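Local coordinates for biofilm-associated surface protein (PDB 7C7U), which is a calcium-binding, cell wall-anchored surface protein of Staphylococcus aureus that takes part in biofilm formation, probably by switching into functional amyloid, at residues L24-N29 / I177-E182; L163-F168 / G185-K190; F362-Y367 / G381-A386; K435-D440 / E509-E514; A463-A468 / G494-A499. All coordinates share one frame; numbering follows the deposited sequence.

Interactions 1 to 3 sit together in one half of the chain, and interactions 4 and 5 in the other, with centres about 43 to 57 Å apart across the two groups. Interactions 1 and 2 share a sheet and touch where Ile177 CG1 meets Phe168 CE2 at 3.5 Å. Interaction 2 carries a calcium ion on Asn164. Interaction 3 packs against it, its centre about 9 Å away, and Asn164 ND2 hydrogen-bonds to Thr384 OG1 at 3.0 Å. Interaction 4 holds another calcium ion through Glu509. Interaction 5 lies about 8 Å from it, centre to centre, in the same sheet, and Glu514 OE2 meets Thr495 OG1 at 2.6 Å.

Interaction 1: residues L24-N29 / I177-E182; sequences LGYTDN and IVRTSE
A short parallel strand pairing joins residues 24-29, near the start of the modelled chain, to residues 177-182 of the mixed sheet. Tyr26 pairs with Ile177 and Thr27 with Val178. Gly25 O accepts from Ile177 N at 2.8 Å, and Thr27 N gives its hydrogen to Ile177 O. Arg179 N then binds Thr27 O, extending the pairing by one more bond. Tyr26 and Ile177 lie side by side, with Tyr26 CD1 3.7 Å from Ile177 CB. The hydroxyl Tyr26 OH donates to Glu182 OE1 at 2.6 Å, from above the carboxylate plane. Arg179 grips Asp28 side-on in a salt bridge. Its NE reaches Asp28 OD2 at 3.0 Å and its NH2 reaches Asp28 OD1 at 3.2 Å. A bend at chi3 (-23°) turns the guanidinium toward Asp28, and one of its faces lies over Tyr26 CB. Water 1 accepts from both Asn29 N and Thr180 N. Thr27 OG1 is bonded to Glu174, and Thr180 OG1 to Phe32 O. On the far side of 176-178, strand 163-171 continues the sheet: Ile177 packs on Phe168, and Val178 on Val169.

Interaction 2: residues L163-F168 / G185-K190; sequences LNHQVF and GYFLTK. With CA (calcium ion), chain C.
Strands 163-168 and 185-187 run antiparallel at 133°, with Asn164 facing Tyr186 as a non-hydrogen-bonded pair and His165 facing Gly185 as a hydrogen-bonded one. Phe187 N donates to Leu163 O at 2.9 Å, and His165 N to Gly185 O at 3.0 Å. The return bond from Gly185 N to His165 O is weak. The His165 ring folds back over the partner strand because CG sits between its backbone N and carbonyl carbon (chi1 51°). One ring face then lies on the peptide between Gly185 and Tyr186, with Gly185 C over the ring centre, 3.5 Å from its plane. The same ring turns its edge to the face of Phe187 in a T-shaped stack, planes 77° apart, and His165 CD2 stands over the Phe187 ring centre. Leu163 CB packs on Phe187 CD2 at 4.0 Å. Water 3 joins His165 NE2 to Tyr186 O, and water 2 joins Leu163 N to Phe187 O. On the other face, Asn164 OD1 binds the calcium ion at 2.5 Å, with Asp77, Asn161, Lys162 and two waters. Asn164 ND2 is held by Thr384 OG1. The amide has a partner at each end, which probably fixes its rotation and keeps the oxygen turned to the metal.

Interaction 3: residues F362-Y367 / G381-A386; sequences FTFAGY and GTSTLA
Six backbone hydrogen bonds join Phe362, Phe364 and Gly366 to Leu385, Ser383 and Gly381, each pair exchanging two, in the antiparallel hairpin of strands 359-369 and 381-388. The shortest is Leu385 N to Phe362 O at 2.7 Å, while Gly366 and Gly381 close the other end through Gly381 N to Gly366 O at 2.8 Å. CA-H...O contacts fill the steps between, such as Ala365 CA to Gly381 O at 3.2 Å. Apolar packing occupies the face of Phe362, Phe364 and Leu385. The Phe364 ring meets Leu385 edge-on, with Phe364 CE1 3.8 Å from Leu385 CB. Phe364 CG is anti to its carbonyl carbon (chi1 -46°), and the ring reaches past Ser383 toward Leu385. Phe362 CD1 touches Leu385 CD2 more loosely, at 4.3 Å. Ser383 OG stands 3.3 Å from Phe364 CB. This face packs on Ile229 and Ile231 of strand 228-237. On the opposite face, Thr363 and Thr384 lie side by side, with Thr363 CG2 3.7 Å from Thr384 OG1. That hydroxyl bonds to Gly185 O, and Thr382 OG1 to Tyr186 N. The hairpin lies between two other sheets: one face packs mainly through apolar side chains, the other bonds through threonine hydroxyls beside the calcium site.

Interaction 4: residues K435-D440 / E509-E514; sequences KPQAAD and EVNTFE. With CA (calcium ion), chain G.
Asn511 and Pro436 meet where strands 437-442 and 509-516 run parallel in the mixed sheet of a beta domain that follows the calcium-binding segment. Asn511 ND2 donates to Pro436 O at 3.0 Å, in the carbonyl plane. CG of Asn511 is anti to the backbone N (chi1 -161°), which carries the amide across to the neighbouring strand. A side chain thus does the joining here. At the other end the roles are reversed: Asp440 OD1 accepts from Glu514 N at 2.9 Å, which approaches from above the carboxylate plane. Between them, Ala438 CB rests on Phe513 CD1 at 4.1 Å, and both residues pack on Val448. The Pro436 ring lies against the opposite backbone, with CG 3.5 Å from Glu509 O. Two waters form the next layer. Water 7 bridges Gln437 OE1 and Asn511 ND2, and water 6 joins Asn511 OD1 to Lys435 NZ. The extended Lys435 chain crosses Asn511 at about a right angle, its CE 3.5 Å from Asn511 OD1. Further out, Glu509 ties the strand to a calcium ion also bound by Asp414, Asp416, Glu423, Ser430 and Val433. Glu509 OE2 forms a salt bridge with Lys418, while Glu509 OE1 binds the metal at 2.3 Å.

Interaction 5: residues A463-A468 / G494-A499; sequences AKVINA and GTYTIA
The Tyr496 side chain, with CG beside its backbone N (chi1 -73°), turns its ring toward Val465 and Asn467, while Ile498 bends at chi2 (63°) to bring CD1 to Ala463. Val465 CG1 lies 3.8 Å from Tyr496 CD2, and Asn467 CB lies 3.7 Å from Tyr496 CE2, both oblique to the ring. Ile498 CD1 meets Ala463 CB at 4.0 Å and also touches Val465 CG2. On the other face, Ile466 CD1 packs on Ala499 CB at 4.2 Å. Four backbone hydrogen bonds hold the antiparallel strands. Lys464 and Ala499 exchange two, the shorter from Lys464 N to Ala499 O at 2.8 Å. Ile466 and Thr497 exchange two more, including a nearly straight one from Thr497 N to Ile466 O at 2.8 Å. Beyond Ile466 waters take over. Water 10 joins Ala468 N to Thr495 O, water 9 joins Asn467 O to Thr497 OG1, and water 8 joins Asn467 ND2 to Tyr496 OH. That hydroxyl also bonds to Pro492 O, and Asn467 OD1 to Thr471 N. Lys464 NZ forms a salt bridge with Asp501. Strand 472-477 flanks 462-466, strand 509-516 flanks 494-501, and the Val465 and Ile498 face packs across on strand 483-487, as in a beta sandwich.

Interaction 1: residues L24-N29 / I177-E182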
# COMPACT_ATOMS: atom_id res chain seq x y z
N LEU A 24 4.09 -4.55 1.80
CA LEU A 24 5.31 -3.89 1.37
C LEU A 24 5.03 -3.00 0.16
O LEU A 24 4.16 -3.30 -0.66
CB LEU A 24 6.40 -4.91 1.01
CG LEU A 24 6.91 -5.77 2.17
CD1 LEU A 24 8.03 -6.68 1.71
CD2 LEU A 24 7.37 -4.90 3.33
N GLY A 25 5.75 -1.88 0.09
CA GLY A 25 5.73 -1.05 -1.10
C GLY A 25 6.49 -1.69 -2.24
O GLY A 25 7.12 -2.74 -2.12
N TYR A 26 6.44 -1.01 -3.39
CA TYR A 26 7.08 -1.49 -4.61
C TYR A 26 8.28 -0.61 -4.99
O TYR A 26 8.29 0.60 -4.75
CB TYR A 26 6.10 -1.51 -5.79
CG TYR A 26 5.09 -2.65 -5.77
CD1 TYR A 26 5.49 -3.97 -5.87
CD2 TYR A 26 3.72 -2.38 -5.68
CE1 TYR A 26 4.56 -5.01 -5.87
CE2 TYR A 26 2.79 -3.41 -5.67
CZ TYR A 26 3.21 -4.72 -5.77
OH TYR A 26 2.28 -5.74 -5.77
N THR A 27 9.28 -1.25 -5.59
CA THR A 27 10.39 -0.58 -6.26
C THR A 27 10.56 -1.19 -7.64
O THR A 27 10.12 -2.31 -7.89
CB THR A 27 11.71 -0.70 -5.49
OG1 THR A 27 12.71 0.09 -6.13
CG2 THR A 27 12.17 -2.16 -5.48
N ASP A 28 11.19 -0.44 -8.54
CA ASP A 28 11.42 -0.92 -9.90
C ASP A 28 12.86 -1.38 -10.07
O ASP A 28 13.80 -0.72 -9.61
CB ASP A 28 11.08 0.15 -10.94
CG ASP A 28 9.64 0.60 -10.86
OD1 ASP A 28 9.34 1.54 -10.08
OD2 ASP A 28 8.79 0.00 -11.56
N ASN A 29 13.02 -2.53 -10.71
CA ASN A 29 14.32 -3.02 -11.16
C ASN A 29 14.01 -3.99 -12.30
O ASN A 29 13.63 -5.14 -12.05
CB ASN A 29 15.10 -3.69 -10.03
CG ASN A 29 16.50 -4.13 -10.46
OD1 ASN A 29 16.75 -4.39 -11.64
ND2 ASN A 29 17.41 -4.22 -9.50
N ILE A 177 9.16 -4.58 -2.76
CA ILE A 177 8.99 -5.65 -3.74
C ILE A 177 9.40 -5.13 -5.12
O ILE A 177 8.90 -4.09 -5.57
CB ILE A 177 7.54 -6.16 -3.77
CG1 ILE A 177 7.13 -6.69 -2.39
CG2 ILE A 177 7.36 -7.23 -4.84
CD1 ILE A 177 5.63 -6.88 -2.25
N VAL A 178 10.30 -5.85 -5.77
CA VAL A 178 10.66 -5.61 -7.16
C VAL A 178 9.44 -5.91 -8.02
O VAL A 178 9.05 -7.07 -8.16
CB VAL A 178 11.87 -6.46 -7.58
CG1 VAL A 178 12.28 -6.13 -9.02
CG2 VAL A 178 13.02 -6.27 -6.59
N ARG A 179 8.87 -4.87 -8.63
CA ARG A 179 7.54 -4.98 -9.22
C ARG A 179 7.46 -6.10 -10.24
O ARG A 179 6.51 -6.90 -10.23
CB ARG A 179 7.16 -3.64 -9.85
CG ARG A 179 5.83 -3.60 -10.59
CD ARG A 179 5.57 -2.19 -11.14
NE ARG A 179 6.32 -1.18 -10.40
CZ ARG A 179 5.80 -0.38 -9.47
NH1 ARG A 179 4.51 -0.45 -9.17
NH2 ARG A 179 6.57 0.51 -8.85
N THR A 180 8.46 -6.22 -11.11
CA THR A 180 8.38 -7.19 -12.20
C THR A 180 8.64 -8.62 -11.75
O THR A 180 8.43 -9.54 -12.54
CB THR A 180 9.38 -6.82 -13.30
OG1 THR A 180 10.67 -6.60 -12.72
CG2 THR A 180 8.94 -5.54 -13.99
N SER A 181 9.06 -8.83 -10.50
CA SER A 181 9.36 -10.18 -10.02
C SER A 181 8.15 -10.89 -9.44
O SER A 181 8.21 -12.11 -9.23
CB SER A 181 10.45 -10.12 -8.96
OG SER A 181 9.92 -9.63 -7.74
N GLU A 182 7.06 -10.17 -9.20
CA GLU A 182 5.98 -10.64 -8.34
C GLU A 182 5.11 -11.67 -9.04
O GLU A 182 4.69 -11.50 -10.19
CB GLU A 182 5.14 -9.46 -7.87
CG GLU A 182 4.07 -9.85 -6.86
CD GLU A 182 2.85 -8.95 -6.91
OE1 GLU A 182 3.00 -7.75 -7.25
OE2 GLU A 182 1.74 -9.45 -6.61
O HOH W 1 10.75 -4.05 -11.23

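Interaction 2: residues L163-F168 / G185-K190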
# COMPACT_ATOMS: atom_id res chain seq x y z
N LEU A 163 -6.10 -21.31 -0.33
CA LEU A 163 -4.81 -21.31 0.38
C LEU A 163 -3.83 -20.55 -0.50
O LEU A 163 -3.29 -21.11 -1.46
CB LEU A 163 -4.34 -22.73 0.68
CG LEU A 163 -5.36 -23.55 1.47
CD1 LEU A 163 -5.06 -25.04 1.33
CD2 LEU A 163 -5.39 -23.12 2.93
N ASN A 164 -3.62 -19.27 -0.19
CA ASN A 164 -2.90 -18.39 -1.11
C ASN A 164 -1.39 -18.54 -0.96
O ASN A 164 -0.87 -18.94 0.09
CB ASN A 164 -3.29 -16.92 -0.87
CG ASN A 164 -4.80 -16.74 -0.77
OD1 ASN A 164 -5.36 -16.77 0.31
ND2 ASN A 164 -5.46 -16.61 -1.91
N HIS A 165 -0.68 -18.21 -2.04
CA HIS A 165 0.77 -18.10 -1.98
C HIS A 165 1.20 -16.89 -2.80
O HIS A 165 0.49 -16.43 -3.70
CB HIS A 165 1.51 -19.39 -2.44
CG HIS A 165 1.08 -19.94 -3.78
ND1 HIS A 165 1.39 -19.32 -4.97
CD2 HIS A 165 0.44 -21.08 -4.10
CE1 HIS A 165 0.93 -20.05 -5.98
NE2 HIS A 165 0.35 -21.12 -5.48
N GLN A 166 2.36 -16.37 -2.46
CA GLN A 166 2.97 -15.28 -3.21
C GLN A 166 4.47 -15.46 -3.18
O GLN A 166 5.03 -15.91 -2.18
CB GLN A 166 2.56 -13.92 -2.61
CG GLN A 166 3.02 -12.71 -3.39
CD GLN A 166 2.78 -11.42 -2.62
OE1 GLN A 166 3.04 -11.37 -1.41
NE2 GLN A 166 2.30 -10.39 -3.30
N VAL A 167 5.13 -15.09 -4.27
CA VAL A 167 6.58 -15.14 -4.37
C VAL A 167 7.03 -13.85 -5.04
O VAL A 167 6.33 -13.29 -5.90
CB VAL A 167 7.05 -16.42 -5.13
CG1 VAL A 167 6.65 -16.38 -6.60
CG2 VAL A 167 8.53 -16.63 -4.97
N PHE A 168 8.18 -13.35 -4.62
CA PHE A 168 8.74 -12.15 -5.22
C PHE A 168 10.19 -12.01 -4.78
O PHE A 168 10.65 -12.67 -3.84
CB PHE A 168 7.94 -10.89 -4.84
CG PHE A 168 7.73 -10.73 -3.36
CD1 PHE A 168 6.67 -11.37 -2.72
CD2 PHE A 168 8.56 -9.90 -2.60
CE1 PHE A 168 6.45 -11.23 -1.36
CE2 PHE A 168 8.34 -9.74 -1.23
CZ PHE A 168 7.28 -10.41 -0.61
N GLY A 185 -0.76 -16.84 -6.50
CA GLY A 185 -1.61 -17.97 -6.84
C GLY A 185 -2.23 -18.59 -5.60
O GLY A 185 -2.27 -17.99 -4.53
N TYR A 186 -2.71 -19.82 -5.77
CA TYR A 186 -3.23 -20.55 -4.63
C TYR A 186 -3.07 -22.03 -4.90
O TYR A 186 -3.06 -22.46 -6.06
CB TYR A 186 -4.70 -20.21 -4.34
CG TYR A 186 -5.66 -20.38 -5.50
CD1 TYR A 186 -6.36 -21.58 -5.68
CD2 TYR A 186 -5.90 -19.35 -6.39
CE1 TYR A 186 -7.26 -21.73 -6.73
CE2 TYR A 186 -6.80 -19.49 -7.43
CZ TYR A 186 -7.47 -20.69 -7.60
OH TYR A 186 -8.36 -20.85 -8.64
N PHE A 187 -2.91 -22.80 -3.82
CA PHE A 187 -2.79 -24.25 -3.91
C PHE A 187 -4.11 -24.86 -4.32
O PHE A 187 -5.18 -24.43 -3.87
CB PHE A 187 -2.37 -24.83 -2.57
CG PHE A 187 -1.01 -24.43 -2.12
CD1 PHE A 187 0.12 -25.11 -2.58
CD2 PHE A 187 -0.84 -23.39 -1.21
CE1 PHE A 187 1.38 -24.74 -2.15
CE2 PHE A 187 0.41 -23.02 -0.77
CZ PHE A 187 1.53 -23.69 -1.26
N LEU A 188 -4.06 -25.87 -5.17
CA LEU A 188 -5.26 -26.54 -5.62
C LEU A 188 -5.63 -27.63 -4.62
O LEU A 188 -4.76 -28.40 -4.19
CB LEU A 188 -5.08 -27.13 -7.02
CG LEU A 188 -4.76 -26.12 -8.12
CD1 LEU A 188 -4.68 -26.76 -9.49
CD2 LEU A 188 -5.76 -24.96 -8.11
N THR A 189 -6.89 -27.66 -4.22
CA THR A 189 -7.43 -28.69 -3.35
C THR A 189 -8.59 -29.37 -4.05
O THR A 189 -8.99 -28.98 -5.16
CB THR A 189 -7.91 -28.12 -2.01
OG1 THR A 189 -9.12 -27.38 -2.22
CG2 THR A 189 -6.85 -27.26 -1.35
N LYS A 190 -9.19 -30.35 -3.36
CA LYS A 190 -10.40 -30.96 -3.89
C LYS A 190 -11.51 -29.96 -4.13
O LYS A 190 -12.39 -30.21 -4.96
CB LYS A 190 -10.89 -32.08 -2.95
CG LYS A 190 -9.94 -33.27 -2.88
CD LYS A 190 -10.38 -34.31 -1.84
CE LYS A 190 -9.68 -35.64 -2.11
NZ LYS A 190 -9.91 -36.64 -1.04
CA CA C . -6.68 -17.75 2.27
O HOH W 2 -6.61 -23.29 -2.08
O HOH W 3 -0.50 -23.14 -7.44
O HOH W 4 -6.85 -19.05 4.27
O HOH W 5 -7.51 -15.56 1.70

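Interaction 3: residues F362-Y367 / G381-A386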
# COMPACT_ATOMS: atom_id res chain seq x y z
N PHE A 362 -8.78 -11.83 -3.54
CA PHE A 362 -9.51 -12.25 -4.72
C PHE A 362 -8.61 -13.15 -5.56
O PHE A 362 -7.41 -12.89 -5.68
CB PHE A 362 -10.00 -11.07 -5.55
CG PHE A 362 -10.78 -10.06 -4.73
CD1 PHE A 362 -10.13 -9.07 -4.03
CD2 PHE A 362 -12.16 -10.14 -4.64
CE1 PHE A 362 -10.84 -8.14 -3.24
CE2 PHE A 362 -12.87 -9.22 -3.87
CZ PHE A 362 -12.21 -8.23 -3.18
N THR A 363 -9.18 -14.21 -6.11
CA THR A 363 -8.38 -15.19 -6.83
C THR A 363 -8.84 -15.28 -8.27
O THR A 363 -9.98 -14.96 -8.60
CB THR A 363 -8.45 -16.56 -6.15
OG1 THR A 363 -9.81 -16.91 -5.92
CG2 THR A 363 -7.71 -16.51 -4.81
N PHE A 364 -7.89 -15.67 -9.15
CA PHE A 364 -8.09 -15.72 -10.59
C PHE A 364 -7.36 -16.94 -11.14
O PHE A 364 -6.46 -17.49 -10.48
CB PHE A 364 -7.55 -14.47 -11.28
CG PHE A 364 -7.95 -13.20 -10.59
CD1 PHE A 364 -7.25 -12.76 -9.48
CD2 PHE A 364 -9.05 -12.50 -11.02
CE1 PHE A 364 -7.65 -11.59 -8.82
CE2 PHE A 364 -9.45 -11.34 -10.36
CZ PHE A 364 -8.74 -10.90 -9.27
N ALA A 365 -7.76 -17.35 -12.34
CA ALA A 365 -7.09 -18.45 -13.05
C ALA A 365 -7.15 -18.21 -14.56
O ALA A 365 -8.08 -17.56 -15.07
CB ALA A 365 -7.70 -19.83 -12.71
N GLY A 366 -6.17 -18.77 -15.27
CA GLY A 366 -6.13 -18.71 -16.72
C GLY A 366 -5.45 -19.96 -17.24
O GLY A 366 -4.61 -20.55 -16.55
N TYR A 367 -5.84 -20.40 -18.42
CA TYR A 367 -5.29 -21.63 -19.01
C TYR A 367 -5.69 -21.70 -20.47
O TYR A 367 -6.67 -21.08 -20.90
CB TYR A 367 -5.75 -22.90 -18.25
CG TYR A 367 -7.25 -23.07 -18.15
CD1 TYR A 367 -7.99 -22.41 -17.15
CD2 TYR A 367 -7.94 -23.90 -19.03
CE1 TYR A 367 -9.36 -22.58 -17.06
CE2 TYR A 367 -9.31 -24.06 -18.95
CZ TYR A 367 -10.01 -23.41 -17.95
OH TYR A 367 -11.37 -23.56 -17.88
N GLY A 381 -2.44 -21.13 -14.82
CA GLY A 381 -1.84 -20.23 -13.86
C GLY A 381 -2.93 -19.60 -12.99
O GLY A 381 -3.99 -19.24 -13.47
N THR A 382 -2.65 -19.51 -11.72
CA THR A 382 -3.58 -18.86 -10.82
C THR A 382 -2.94 -17.58 -10.34
O THR A 382 -1.76 -17.34 -10.57
CB THR A 382 -3.94 -19.75 -9.63
OG1 THR A 382 -2.74 -20.12 -8.93
CG2 THR A 382 -4.69 -21.01 -10.10
N SER A 383 -3.75 -16.75 -9.67
CA SER A 383 -3.21 -15.52 -9.08
C SER A 383 -4.12 -15.12 -7.93
O SER A 383 -5.28 -15.57 -7.86
CB SER A 383 -3.09 -14.38 -10.09
OG SER A 383 -4.30 -14.19 -10.81
N THR A 384 -3.58 -14.28 -7.06
CA THR A 384 -4.27 -13.73 -5.90
C THR A 384 -4.05 -12.22 -5.87
O THR A 384 -2.91 -11.76 -5.93
CB THR A 384 -3.75 -14.34 -4.58
OG1 THR A 384 -4.12 -15.71 -4.47
CG2 THR A 384 -4.37 -13.61 -3.36
N LEU A 385 -5.14 -11.45 -5.76
CA LEU A 385 -5.07 -10.01 -5.47
C LEU A 385 -5.38 -9.82 -3.99
O LEU A 385 -6.51 -10.09 -3.55
CB LEU A 385 -6.02 -9.21 -6.36
CG LEU A 385 -6.18 -7.70 -6.00
CD1 LEU A 385 -4.93 -6.95 -6.39
CD2 LEU A 385 -7.41 -7.15 -6.68
N ALA A 386 -4.37 -9.44 -3.20
CA ALA A 386 -4.46 -9.31 -1.75
C ALA A 386 -4.67 -7.82 -1.42
O ALA A 386 -3.71 -7.06 -1.29
CB ALA A 386 -3.21 -9.85 -1.08

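Interaction 4: residues K435-D440 / E509-E514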
# COMPACT_ATOMS: atom_id res chain seq x y z
N LYS A 435 -4.85 20.75 11.83
CA LYS A 435 -5.62 21.96 12.08
C LYS A 435 -4.69 23.14 12.32
O LYS A 435 -3.82 23.07 13.20
CB LYS A 435 -6.54 21.76 13.28
CG LYS A 435 -7.57 22.86 13.49
CD LYS A 435 -8.36 22.59 14.74
CE LYS A 435 -9.54 23.55 14.87
NZ LYS A 435 -10.15 23.45 16.24
N PRO A 436 -4.84 24.23 11.58
CA PRO A 436 -3.97 25.39 11.81
C PRO A 436 -4.24 25.99 13.18
O PRO A 436 -5.34 25.89 13.72
CB PRO A 436 -4.36 26.35 10.69
CG PRO A 436 -5.77 26.01 10.33
CD PRO A 436 -5.91 24.51 10.61
N GLN A 437 -3.21 26.62 13.75
CA GLN A 437 -3.30 27.32 15.03
C GLN A 437 -2.67 28.70 14.89
O GLN A 437 -1.60 28.85 14.30
CB GLN A 437 -2.59 26.54 16.17
CG GLN A 437 -3.02 25.06 16.32
CD GLN A 437 -4.41 24.93 16.89
OE1 GLN A 437 -4.92 25.86 17.50
NE2 GLN A 437 -5.04 23.76 16.70
N ALA A 438 -3.33 29.72 15.43
CA ALA A 438 -2.81 31.08 15.34
C ALA A 438 -3.16 31.80 16.63
O ALA A 438 -4.31 31.75 17.07
CB ALA A 438 -3.39 31.81 14.13
N ALA A 439 -2.17 32.45 17.25
CA ALA A 439 -2.42 33.26 18.43
C ALA A 439 -3.27 34.48 18.07
O ALA A 439 -3.17 35.02 16.97
CB ALA A 439 -1.10 33.74 19.04
N ASP A 440 -4.13 34.88 19.02
CA ASP A 440 -4.86 36.14 18.88
C ASP A 440 -3.88 37.30 18.74
O ASP A 440 -2.76 37.27 19.28
CB ASP A 440 -5.78 36.37 20.08
CG ASP A 440 -6.89 35.32 20.22
OD1 ASP A 440 -7.18 34.60 19.24
OD2 ASP A 440 -7.50 35.26 21.31
N GLU A 509 -7.80 23.51 5.38
CA GLU A 509 -7.86 23.30 6.82
C GLU A 509 -7.99 24.66 7.51
O GLU A 509 -7.20 25.57 7.22
CB GLU A 509 -6.62 22.55 7.31
CG GLU A 509 -6.54 21.07 6.83
CD GLU A 509 -7.60 20.19 7.48
OE1 GLU A 509 -7.53 18.96 7.32
OE2 GLU A 509 -8.50 20.71 8.16
N VAL A 510 -8.99 24.80 8.39
CA VAL A 510 -9.36 26.10 8.95
C VAL A 510 -9.34 26.07 10.47
O VAL A 510 -9.55 25.03 11.11
CB VAL A 510 -10.76 26.56 8.47
CG1 VAL A 510 -10.77 26.87 6.98
CG2 VAL A 510 -11.82 25.52 8.82
N ASN A 511 -9.08 27.24 11.04
CA ASN A 511 -9.32 27.53 12.45
C ASN A 511 -9.67 29.02 12.52
O ASN A 511 -9.50 29.75 11.53
CB ASN A 511 -8.10 27.18 13.31
CG ASN A 511 -8.44 27.01 14.79
OD1 ASN A 511 -9.60 27.07 15.19
ND2 ASN A 511 -7.41 26.82 15.61
N THR A 512 -10.17 29.46 13.67
CA THR A 512 -10.45 30.88 13.88
C THR A 512 -9.57 31.46 14.98
O THR A 512 -9.15 30.75 15.90
CB THR A 512 -11.92 31.13 14.23
OG1 THR A 512 -12.29 30.33 15.36
CG2 THR A 512 -12.82 30.82 13.04
N PHE A 513 -9.29 32.75 14.86
CA PHE A 513 -8.57 33.49 15.88
C PHE A 513 -9.19 34.87 15.98
O PHE A 513 -10.02 35.25 15.15
CB PHE A 513 -7.06 33.58 15.58
CG PHE A 513 -6.72 34.42 14.37
CD1 PHE A 513 -6.76 33.87 13.09
CD2 PHE A 513 -6.34 35.75 14.52
CE1 PHE A 513 -6.43 34.65 11.98
CE2 PHE A 513 -6.01 36.52 13.42
CZ PHE A 513 -6.06 35.97 12.15
N GLU A 514 -8.79 35.62 17.00
CA GLU A 514 -9.36 36.94 17.25
C GLU A 514 -8.34 38.05 17.00
O GLU A 514 -7.17 37.94 17.37
CB GLU A 514 -9.88 37.02 18.69
CG GLU A 514 -10.96 35.99 18.98
CD GLU A 514 -12.27 36.32 18.28
OE1 GLU A 514 -12.65 37.51 18.22
OE2 GLU A 514 -12.92 35.37 17.77
CA CA G . -6.22 17.06 7.63
O HOH W 6 -11.12 25.56 16.93
O HOH W 7 -7.74 26.14 18.56

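Interaction 5: residues A463-A468 / G494-A499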
# COMPACT_ATOMS: atom_id res chain seq x y z
N ALA A 463 -1.16 29.91 3.41
CA ALA A 463 -1.99 30.36 4.51
C ALA A 463 -2.66 31.67 4.13
O ALA A 463 -2.03 32.56 3.54
CB ALA A 463 -1.18 30.54 5.79
N LYS A 464 -3.94 31.78 4.48
CA LYS A 464 -4.75 32.94 4.17
C LYS A 464 -5.44 33.40 5.44
O LYS A 464 -5.96 32.56 6.20
CB LYS A 464 -5.81 32.64 3.10
CG LYS A 464 -5.29 31.95 1.84
CD LYS A 464 -6.39 31.09 1.25
CE LYS A 464 -6.04 30.52 -0.10
NZ LYS A 464 -7.13 29.60 -0.53
N VAL A 465 -5.45 34.70 5.67
CA VAL A 465 -6.26 35.32 6.72
C VAL A 465 -7.48 35.94 6.05
O VAL A 465 -7.36 36.76 5.13
CB VAL A 465 -5.45 36.35 7.53
CG1 VAL A 465 -6.33 37.02 8.59
CG2 VAL A 465 -4.26 35.66 8.19
N ILE A 466 -8.66 35.52 6.50
CA ILE A 466 -9.94 35.87 5.89
C ILE A 466 -10.84 36.40 6.99
O ILE A 466 -10.95 35.79 8.06
CB ILE A 466 -10.59 34.66 5.19
CG1 ILE A 466 -9.63 34.02 4.17
CG2 ILE A 466 -11.89 35.04 4.52
CD1 ILE A 466 -10.08 32.64 3.74
N ASN A 467 -11.47 37.56 6.75
CA ASN A 467 -12.37 38.14 7.74
C ASN A 467 -13.73 37.42 7.71
O ASN A 467 -14.00 36.56 6.87
CB ASN A 467 -12.49 39.65 7.54
CG ASN A 467 -13.29 40.04 6.30
OD1 ASN A 467 -14.01 39.24 5.72
ND2 ASN A 467 -13.13 41.29 5.87
N ALA A 468 -14.60 37.81 8.65
CA ALA A 468 -15.89 37.14 8.83
C ALA A 468 -16.80 37.26 7.61
O ALA A 468 -17.70 36.43 7.45
CB ALA A 468 -16.61 37.71 10.06
N GLY A 494 -12.35 41.53 15.44
CA GLY A 494 -13.35 40.54 15.11
C GLY A 494 -12.75 39.15 15.01
O GLY A 494 -11.58 38.92 15.30
N THR A 495 -13.61 38.21 14.61
CA THR A 495 -13.21 36.83 14.43
C THR A 495 -12.74 36.63 12.99
O THR A 495 -13.46 36.96 12.05
CB THR A 495 -14.37 35.87 14.73
OG1 THR A 495 -14.78 36.03 16.09
CG2 THR A 495 -13.96 34.42 14.49
N TYR A 496 -11.52 36.11 12.85
CA TYR A 496 -10.90 35.86 11.56
C TYR A 496 -10.64 34.36 11.39
O TYR A 496 -10.54 33.62 12.37
CB TYR A 496 -9.57 36.63 11.44
CG TYR A 496 -9.76 38.10 11.24
CD1 TYR A 496 -10.27 38.91 12.27
CD2 TYR A 496 -9.45 38.70 10.03
CE1 TYR A 496 -10.45 40.30 12.09
CE2 TYR A 496 -9.63 40.07 9.83
CZ TYR A 496 -10.13 40.86 10.86
OH TYR A 496 -10.31 42.20 10.66
N THR A 497 -10.55 33.93 10.13
CA THR A 497 -10.20 32.56 9.78
C THR A 497 -8.75 32.51 9.32
O THR A 497 -8.33 33.34 8.51
CB THR A 497 -11.10 32.01 8.67
OG1 THR A 497 -12.47 32.12 9.06
CG2 THR A 497 -10.75 30.55 8.35
N ILE A 498 -8.00 31.54 9.83
CA ILE A 498 -6.70 31.18 9.27
C ILE A 498 -6.92 29.90 8.48
O ILE A 498 -7.28 28.86 9.04
CB ILE A 498 -5.61 31.01 10.35
CG1 ILE A 498 -4.30 30.51 9.72
CG2 ILE A 498 -6.06 30.16 11.53
CD1 ILE A 498 -3.70 31.49 8.70
N ALA A 499 -6.75 29.99 7.16
CA ALA A 499 -7.04 28.89 6.24
C ALA A 499 -5.75 28.44 5.57
O ALA A 499 -4.98 29.27 5.07
CB ALA A 499 -8.06 29.31 5.18
O HOH W 8 -11.52 42.67 7.80
O HOH W 9 -13.83 33.70 7.75
O HOH W 10 -13.70 39.27 10.75